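Local structure of PAN2-PAN3 deadenylation complex catalytic subunit pan2 (Neurospora crassa, 4CZW) at residues C80-L85 with K144-Y149. The protein probably shortens mRNA poly(A) tails as the catalytic exonuclease subunit of the PAN deadenylation complex, with a ubiquitin-protease-like domain, predicted to be inactive, serving as scaffold. Sequence-based numbering, arbitrary orientation.
Sequences CLLCEL and KISQDY. With ZN (zinc ion), chain B.
Leu82 fits against Ile145 and Asp148 where the first turn of helix 81-94 packs on residues 144-149 of helix 130-149, the axes of the two segments running nearly perpendicular, at 95°. The crossing illustrates how a zinc site can sit at the start of a helix that packs on another helix. With CG anti to the backbone N (chi1 -174°), Leu82 sends its branches along different parts of the partner helix. CD1 reaches CB of Ile145 at 3.7 Å, the two side chains meeting at about a right angle, while CD2 lies over the backbone, 3.5 Å from Ile145 O, and close to CB of Tyr149. Ile145 turns its CG2 branch to CD1 of Leu85 as well, and Ala67 of helix 61-71 adjoins both leucines. Asp148 combines apolar and polar roles: its CB packs on CB of Leu82 at 3.7 Å, while its carboxylate turns to the N-terminal end of the other helix. There a water accepts from Leu81 N (3.2 Å) and donates to Asp148 OD2, an indirect link that probably stabilises the carboxylate's negative charge. Cys80, at the N-cap, and Cys83 bind zinc together with His70 and Cys75, a CxxC-containing three-cysteine, one-histidine site in the helical part of the pseudo-ubiquitin-hydrolase domain.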
ATOM      1  N   CYS A  80       6.432  -6.659   8.316  1.00 46.62           N
ATOM      2  CA  CYS A  80       6.983  -6.899   6.989  1.00 40.58           C
ATOM      3  C   CYS A  80       6.345  -5.929   6.002  1.00 48.45           C
ATOM      4  O   CYS A  80       5.239  -6.166   5.516  1.00 48.81           O
ATOM      5  CB  CYS A  80       6.742  -8.347   6.558  1.00 44.20           C
ATOM      6  SG  CYS A  80       7.352  -8.770   4.914  1.00 44.97           S
ATOM      7  N   LEU A  81       7.048  -4.838   5.715  1.00 42.81           N
ATOM      8  CA  LEU A  81       6.491  -3.734   4.939  1.00 37.56           C
ATOM      9  C   LEU A  81       6.120  -4.116   3.508  1.00 40.29           C
ATOM     10  O   LEU A  81       5.204  -3.535   2.928  1.00 45.94           O
ATOM     11  CB  LEU A  81       7.474  -2.562   4.919  1.00 40.42           C
ATOM     12  CG  LEU A  81       7.776  -1.936   6.283  1.00 42.67           C
ATOM     13  CD1 LEU A  81       8.729  -0.761   6.141  1.00 41.79           C
ATOM     14  CD2 LEU A  81       6.489  -1.511   6.974  1.00 36.13           C
ATOM     15  N   LEU A  82       6.828  -5.087   2.940  1.00 39.39           N
ATOM     16  CA  LEU A  82       6.539  -5.522   1.578  1.00 37.71           C
ATOM     17  C   LEU A  82       5.207  -6.261   1.518  1.00 48.13           C
ATOM     18  O   LEU A  82       4.440  -6.099   0.568  1.00 43.68           O
ATOM     19  CB  LEU A  82       7.663  -6.405   1.038  1.00 39.10           C
ATOM     20  CG  LEU A  82       7.531  -6.789  -0.437  1.00 41.45           C
ATOM     21  CD1 LEU A  82       7.332  -5.549  -1.293  1.00 45.50           C
ATOM     22  CD2 LEU A  82       8.748  -7.568  -0.900  1.00 40.52           C
ATOM     23  N   CYS A  83       4.937  -7.075   2.535  1.00 50.73           N
ATOM     24  CA  CYS A  83       3.646  -7.744   2.652  1.00 48.27           C
ATOM     25  C   CYS A  83       2.535  -6.719   2.824  1.00 45.16           C
ATOM     26  O   CYS A  83       1.494  -6.800   2.171  1.00 42.32           O
ATOM     27  CB  CYS A  83       3.644  -8.724   3.828  1.00 42.79           C
ATOM     28  SG  CYS A  83       4.279 -10.367   3.440  1.00 49.42           S
ATOM     29  N   GLU A  84       2.770  -5.754   3.706  1.00 42.31           N
ATOM     30  CA  GLU A  84       1.818  -4.679   3.946  1.00 40.67           C
ATOM     31  C   GLU A  84       1.604  -3.855   2.681  1.00 43.39           C
ATOM     32  O   GLU A  84       0.503  -3.368   2.430  1.00 49.51           O
ATOM     33  CB  GLU A  84       2.297  -3.785   5.091  1.00 44.47           C
ATOM     34  CG  GLU A  84       2.511  -4.520   6.407  1.00 46.30           C
ATOM     35  CD  GLU A  84       1.215  -5.027   7.014  1.00 45.95           C
ATOM     36  OE1 GLU A  84       0.151  -4.441   6.726  1.00 51.22           O
ATOM     37  OE2 GLU A  84       1.263  -6.013   7.779  1.00 50.03           O
ATOM     38  N   LEU A  85       2.660  -3.706   1.886  1.00 46.51           N
ATOM     39  CA  LEU A  85       2.564  -3.009   0.608  1.00 47.02           C
ATOM     40  C   LEU A  85       1.641  -3.755  -0.345  1.00 41.89           C
ATOM     41  O   LEU A  85       0.863  -3.144  -1.076  1.00 43.92           O
ATOM     42  CB  LEU A  85       3.946  -2.837  -0.026  1.00 51.57           C
ATOM     43  CG  LEU A  85       4.655  -1.502   0.210  1.00 43.75           C
ATOM     44  CD1 LEU A  85       6.033  -1.510  -0.425  1.00 54.48           C
ATOM     45  CD2 LEU A  85       3.825  -0.355  -0.340  1.00 46.29           C
ATOM     46  N   LYS A 144      13.996  -1.578   2.601  1.00 50.13           N
ATOM     47  CA  LYS A 144      13.350  -2.627   3.380  1.00 50.95           C
ATOM     48  C   LYS A 144      12.700  -3.693   2.502  1.00 49.41           C
ATOM     49  O   LYS A 144      12.858  -4.887   2.751  1.00 53.68           O
ATOM     50  CB  LYS A 144      12.307  -2.020   4.323  1.00 45.48           C
ATOM     51  CG  LYS A 144      12.908  -1.342   5.543  1.00 51.18           C
ATOM     52  CD  LYS A 144      13.681  -2.338   6.392  1.00 52.40           C
ATOM     53  CE  LYS A 144      14.305  -1.676   7.609  1.00 75.50           C
ATOM     54  NZ  LYS A 144      15.081  -2.654   8.424  1.00 71.95           N
ATOM     55  N   ILE A 145      11.974  -3.265   1.475  1.00 45.79           N
ATOM     56  CA  ILE A 145      11.276  -4.209   0.610  1.00 50.56           C
ATOM     57  C   ILE A 145      12.249  -4.982  -0.274  1.00 47.30           C
ATOM     58  O   ILE A 145      11.911  -6.041  -0.801  1.00 49.77           O
ATOM     59  CB  ILE A 145      10.230  -3.504  -0.280  1.00 48.66           C
ATOM     60  CG1 ILE A 145      10.914  -2.645  -1.348  1.00 45.13           C
ATOM     61  CG2 ILE A 145       9.285  -2.670   0.570  1.00 51.51           C
ATOM     62  CD1 ILE A 145       9.950  -1.986  -2.307  1.00 45.30           C
ATOM     63  N   SER A 146      13.457  -4.452  -0.432  1.00 51.87           N
ATOM     64  CA  SER A 146      14.481  -5.123  -1.221  1.00 56.35           C
ATOM     65  C   SER A 146      14.969  -6.379  -0.508  1.00 56.44           C
ATOM     66  O   SER A 146      15.188  -7.415  -1.136  1.00 54.09           O
ATOM     67  CB  SER A 146      15.655  -4.181  -1.498  1.00 59.25           C
ATOM     68  OG  SER A 146      16.598  -4.782  -2.369  1.00 71.11           O
ATOM     69  N   GLN A 147      15.133  -6.281   0.807  1.00 49.11           N
ATOM     70  CA  GLN A 147      15.585  -7.415   1.602  1.00 56.42           C
ATOM     71  C   GLN A 147      14.406  -8.297   2.010  1.00 60.15           C
ATOM     72  O   GLN A 147      14.580  -9.479   2.308  1.00 69.83           O
ATOM     73  CB  GLN A 147      16.355  -6.937   2.838  1.00 58.29           C
ATOM     74  CG  GLN A 147      15.514  -6.192   3.860  1.00 68.53           C
ATOM     75  CD  GLN A 147      16.353  -5.559   4.954  1.00 85.37           C
ATOM     76  OE1 GLN A 147      17.335  -4.870   4.676  1.00 88.64           O
ATOM     77  NE2 GLN A 147      15.972  -5.794   6.204  1.00 88.29           N
ATOM     78  N   ASP A 148      13.208  -7.718   2.018  1.00 56.47           N
ATOM     79  CA  ASP A 148      11.993  -8.485   2.270  1.00 52.86           C
ATOM     80  C   ASP A 148      11.697  -9.407   1.094  1.00 55.35           C
ATOM     81  O   ASP A 148      11.209 -10.524   1.270  1.00 59.76           O
ATOM     82  CB  ASP A 148      10.800  -7.558   2.519  1.00 45.72           C
ATOM     83  CG  ASP A 148      10.822  -6.929   3.898  1.00 48.62           C
ATOM     84  OD1 ASP A 148      11.492  -7.482   4.795  1.00 59.93           O
ATOM     85  OD2 ASP A 148      10.158  -5.887   4.088  1.00 35.87           O
ATOM     86  N   TYR A 149      12.000  -8.928  -0.106  1.00 50.49           N
ATOM     87  CA  TYR A 149      11.723  -9.668  -1.331  1.00 48.78           C
ATOM     88  C   TYR A 149      12.584 -10.920  -1.449  1.00 54.62           C
ATOM     89  O   TYR A 149      12.146 -11.935  -1.988  1.00 59.38           O
ATOM     90  CB  TYR A 149      11.938  -8.764  -2.547  1.00 43.03           C
ATOM     91  CG  TYR A 149      11.627  -9.416  -3.875  1.00 50.06           C
ATOM     92  CD1 TYR A 149      10.330  -9.446  -4.369  1.00 45.57           C
ATOM     93  CD2 TYR A 149      12.633  -9.993  -4.640  1.00 51.72           C
ATOM     94  CE1 TYR A 149      10.042 -10.039  -5.586  1.00 46.06           C
ATOM     95  CE2 TYR A 149      12.356 -10.586  -5.857  1.00 59.36           C
ATOM     96  CZ  TYR A 149      11.059 -10.606  -6.325  1.00 41.53           C
ATOM     97  OH  TYR A 149      10.778 -11.196  -7.536  1.00 49.46           O
TER
HETATM   98 ZN    ZN B3094       6.567 -10.578   3.737  1.00 47.14          ZN
HETATM   99  O   HOH W   1      10.159  -4.990   6.442  1.00 43.04           O